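Side-chain contact in cephalosporin acylase (Bacillus halodurans, PDB 2NLZ), which probably acts as an N-terminal nucleophile (Ntn) hydrolase of the gamma-glutamyltranspeptidase family, perhaps cleaving amide bonds of cephalosporins: residues L306-G311 with Q444-M449. The protein carries 1 engineered substitution. Numbering follows the deposited sequence.
Sequences LAFVDG and QPQGHM
This is a small buried helix-to-helix contact in which the ring of F308, on helix 294-314, reaches P445 and Q446 in the first turn of helix 444-457. The helices stand apart here: F308 CA and P445 CA are 8.3 Å from each other. F308 bridges the distance with the far end of its ring. P445 CG lies oblique to the F308 ring, 3.9 Å from F308 CE2, and the two side chains cross at about a right angle. Q446 comes to the CE2 side of the same ring, its CG in the ring plane at the edge, 3.8 Å from F308 CE2. The first torsion (chi1 -44°) puts CG there, anti to the carbonyl carbon; the chain then runs on extended and takes the amide out of the ring plane to one side. The Q446 amide is turned 77° from the ring, and its NE2 is 3.7 Å from F308 CE2. Both helices lie in the gamma-glutamyltranspeptidase family region, whose clan has the Ntn-hydrolase fold of beta-sheets layered between helices. V275 of helix 274-283 packs against both F308 and P445. The buried Q446 amide is bonded elsewhere: OE1 accepts from W473 N, and NE2 donates to F442 O.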
ATOM      1  N   LEU D 306      25.450  19.793  -1.206  1.00 19.70           N
ATOM      2  CA  LEU D 306      26.561  20.720  -0.979  1.00 31.13           C
ATOM      3  C   LEU D 306      27.869  19.994  -0.673  1.00 33.18           C
ATOM      4  O   LEU D 306      28.917  20.325  -1.225  1.00 41.02           O
ATOM      5  CB  LEU D 306      26.223  21.706   0.136  1.00 31.13           C
ATOM      6  CG  LEU D 306      24.986  22.577  -0.122  1.00 29.73           C
ATOM      7  CD1 LEU D 306      24.360  23.050   1.192  1.00 18.61           C
ATOM      8  CD2 LEU D 306      25.312  23.753  -1.063  1.00  6.27           C
ATOM      9  N   ALA D 307      27.774  18.985   0.185  1.00 36.32           N
ATOM     10  CA  ALA D 307      28.910  18.176   0.579  1.00 28.56           C
ATOM     11  C   ALA D 307      29.510  17.390  -0.585  1.00 30.64           C
ATOM     12  O   ALA D 307      30.732  17.216  -0.660  1.00 38.13           O
ATOM     13  CB  ALA D 307      28.497  17.227   1.696  1.00 26.33           C
ATOM     14  N   PHE D 308      28.658  16.913  -1.485  1.00 28.14           N
ATOM     15  CA  PHE D 308      29.120  16.035  -2.547  1.00 33.05           C
ATOM     16  C   PHE D 308      29.940  16.789  -3.591  1.00 34.77           C
ATOM     17  O   PHE D 308      30.924  16.256  -4.115  1.00 37.34           O
ATOM     18  CB  PHE D 308      27.956  15.289  -3.203  1.00 31.48           C
ATOM     19  CG  PHE D 308      28.250  13.844  -3.499  1.00 29.59           C
ATOM     20  CD1 PHE D 308      29.376  13.476  -4.223  1.00 31.98           C
ATOM     21  CD2 PHE D 308      27.388  12.846  -3.058  1.00 37.45           C
ATOM     22  CE1 PHE D 308      29.653  12.132  -4.497  1.00 28.38           C
ATOM     23  CE2 PHE D 308      27.649  11.494  -3.328  1.00 36.93           C
ATOM     24  CZ  PHE D 308      28.790  11.141  -4.045  1.00 32.05           C
ATOM     25  N   VAL D 309      29.547  18.027  -3.880  1.00 35.27           N
ATOM     26  CA  VAL D 309      30.288  18.828  -4.852  1.00 36.62           C
ATOM     27  C   VAL D 309      31.599  19.334  -4.236  1.00 33.06           C
ATOM     28  O   VAL D 309      32.574  19.610  -4.946  1.00 35.27           O
ATOM     29  CB  VAL D 309      29.445  19.966  -5.452  1.00 34.85           C
ATOM     30  CG1 VAL D 309      30.021  20.374  -6.798  1.00 56.07           C
ATOM     31  CG2 VAL D 309      28.039  19.499  -5.674  1.00 33.09           C
ATOM     32  N   ASP D 310      31.621  19.416  -2.911  1.00 25.49           N
ATOM     33  CA  ASP D 310      32.852  19.680  -2.186  1.00 25.28           C
ATOM     34  C   ASP D 310      33.774  18.499  -2.266  1.00 30.82           C
ATOM     35  O   ASP D 310      34.928  18.645  -2.656  1.00 42.24           O
ATOM     36  CB  ASP D 310      32.572  19.998  -0.724  1.00 23.30           C
ATOM     37  CG  ASP D 310      32.208  21.436  -0.516  1.00 34.20           C
ATOM     38  OD1 ASP D 310      32.451  22.246  -1.437  1.00 37.76           O
ATOM     39  OD2 ASP D 310      31.683  21.765   0.562  1.00 28.20           O
ATOM     40  N   GLY D 311      33.261  17.328  -1.906  1.00 31.65           N
ATOM     41  CA  GLY D 311      34.043  16.091  -1.947  1.00 33.17           C
ATOM     42  C   GLY D 311      34.598  15.780  -3.327  1.00 39.24           C
ATOM     43  O   GLY D 311      35.721  15.297  -3.452  1.00 40.77           O
ATOM     44  N   GLN D 444      27.001   5.855  -2.395  1.00 32.47           N
ATOM     45  CA  GLN D 444      27.565   5.435  -1.111  1.00 27.89           C
ATOM     46  C   GLN D 444      27.446   6.429   0.044  1.00 21.11           C
ATOM     47  O   GLN D 444      26.840   6.096   1.073  1.00 16.36           O
ATOM     48  CB  GLN D 444      28.987   4.862  -1.268  1.00 24.89           C
ATOM     49  CG  GLN D 444      28.983   3.524  -2.023  1.00 26.62           C
ATOM     50  CD  GLN D 444      30.159   2.628  -1.709  1.00 35.97           C
ATOM     51  OE1 GLN D 444      30.744   2.024  -2.606  1.00 40.26           O
ATOM     52  NE2 GLN D 444      30.507   2.526  -0.438  1.00 39.48           N
ATOM     53  N   PRO D 445      27.965   7.659  -0.129  1.00 17.08           N
ATOM     54  CA  PRO D 445      27.830   8.605   0.977  1.00 20.03           C
ATOM     55  C   PRO D 445      26.368   8.943   1.300  1.00 22.80           C
ATOM     56  O   PRO D 445      26.019   9.122   2.477  1.00 17.74           O
ATOM     57  CB  PRO D 445      28.567   9.844   0.467  1.00 21.10           C
ATOM     58  CG  PRO D 445      29.446   9.349  -0.634  1.00 24.16           C
ATOM     59  CD  PRO D 445      28.683   8.251  -1.267  1.00 20.00           C
ATOM     60  N   GLN D 446      25.532   9.005   0.260  1.00 20.22           N
ATOM     61  CA  GLN D 446      24.109   9.285   0.410  1.00 18.44           C
ATOM     62  C   GLN D 446      23.422   8.191   1.216  1.00 20.79           C
ATOM     63  O   GLN D 446      22.584   8.481   2.084  1.00 24.91           O
ATOM     64  CB  GLN D 446      23.455   9.467  -0.954  1.00 20.63           C
ATOM     65  CG  GLN D 446      24.292  10.339  -1.889  1.00 22.14           C
ATOM     66  CD  GLN D 446      23.547  10.776  -3.143  1.00 27.74           C
ATOM     67  OE1 GLN D 446      22.420  11.293  -3.081  1.00 28.20           O
ATOM     68  NE2 GLN D 446      24.189  10.583  -4.296  1.00 16.34           N
ATOM     69  N   GLY D 447      23.812   6.944   0.951  1.00 17.51           N
ATOM     70  CA  GLY D 447      23.344   5.792   1.727  1.00 22.60           C
ATOM     71  C   GLY D 447      23.851   5.777   3.162  1.00 19.31           C
ATOM     72  O   GLY D 447      23.145   5.350   4.078  1.00 22.05           O
ATOM     73  N   HIS D 448      25.080   6.245   3.347  1.00 19.91           N
ATOM     74  CA  HIS D 448      25.646   6.429   4.676  1.00 16.78           C
ATOM     75  C   HIS D 448      24.866   7.502   5.449  1.00 24.04           C
ATOM     76  O   HIS D 448      24.576   7.334   6.636  1.00 22.26           O
ATOM     77  CB  HIS D 448      27.121   6.822   4.579  1.00 16.37           C
ATOM     78  CG  HIS D 448      28.046   5.666   4.364  1.00 22.46           C
ATOM     79  ND1 HIS D 448      29.304   5.613   4.919  1.00 24.12           N
ATOM     80  CD2 HIS D 448      27.897   4.514   3.664  1.00 20.83           C
ATOM     81  CE1 HIS D 448      29.893   4.483   4.568  1.00 24.25           C
ATOM     82  NE2 HIS D 448      29.064   3.802   3.800  1.00 20.32           N
ATOM     83  N   MET D 449      24.515   8.597   4.781  1.00 19.66           N
ATOM     84  CA  MET D 449      23.766   9.650   5.456  1.00 23.31           C
ATOM     85  C   MET D 449      22.392   9.146   5.852  1.00 23.99           C
ATOM     86  O   MET D 449      21.908   9.453   6.945  1.00 18.28           O
ATOM     87  CB  MET D 449      23.626  10.909   4.594  1.00 16.88           C
ATOM     88  CG  MET D 449      23.220  12.130   5.416  1.00 17.88           C
ATOM     89  SD  MET D 449      22.822  13.688   4.566  1.00 31.70           S
ATOM     90  CE  MET D 449      21.617  13.097   3.427  1.00 38.38           C
TER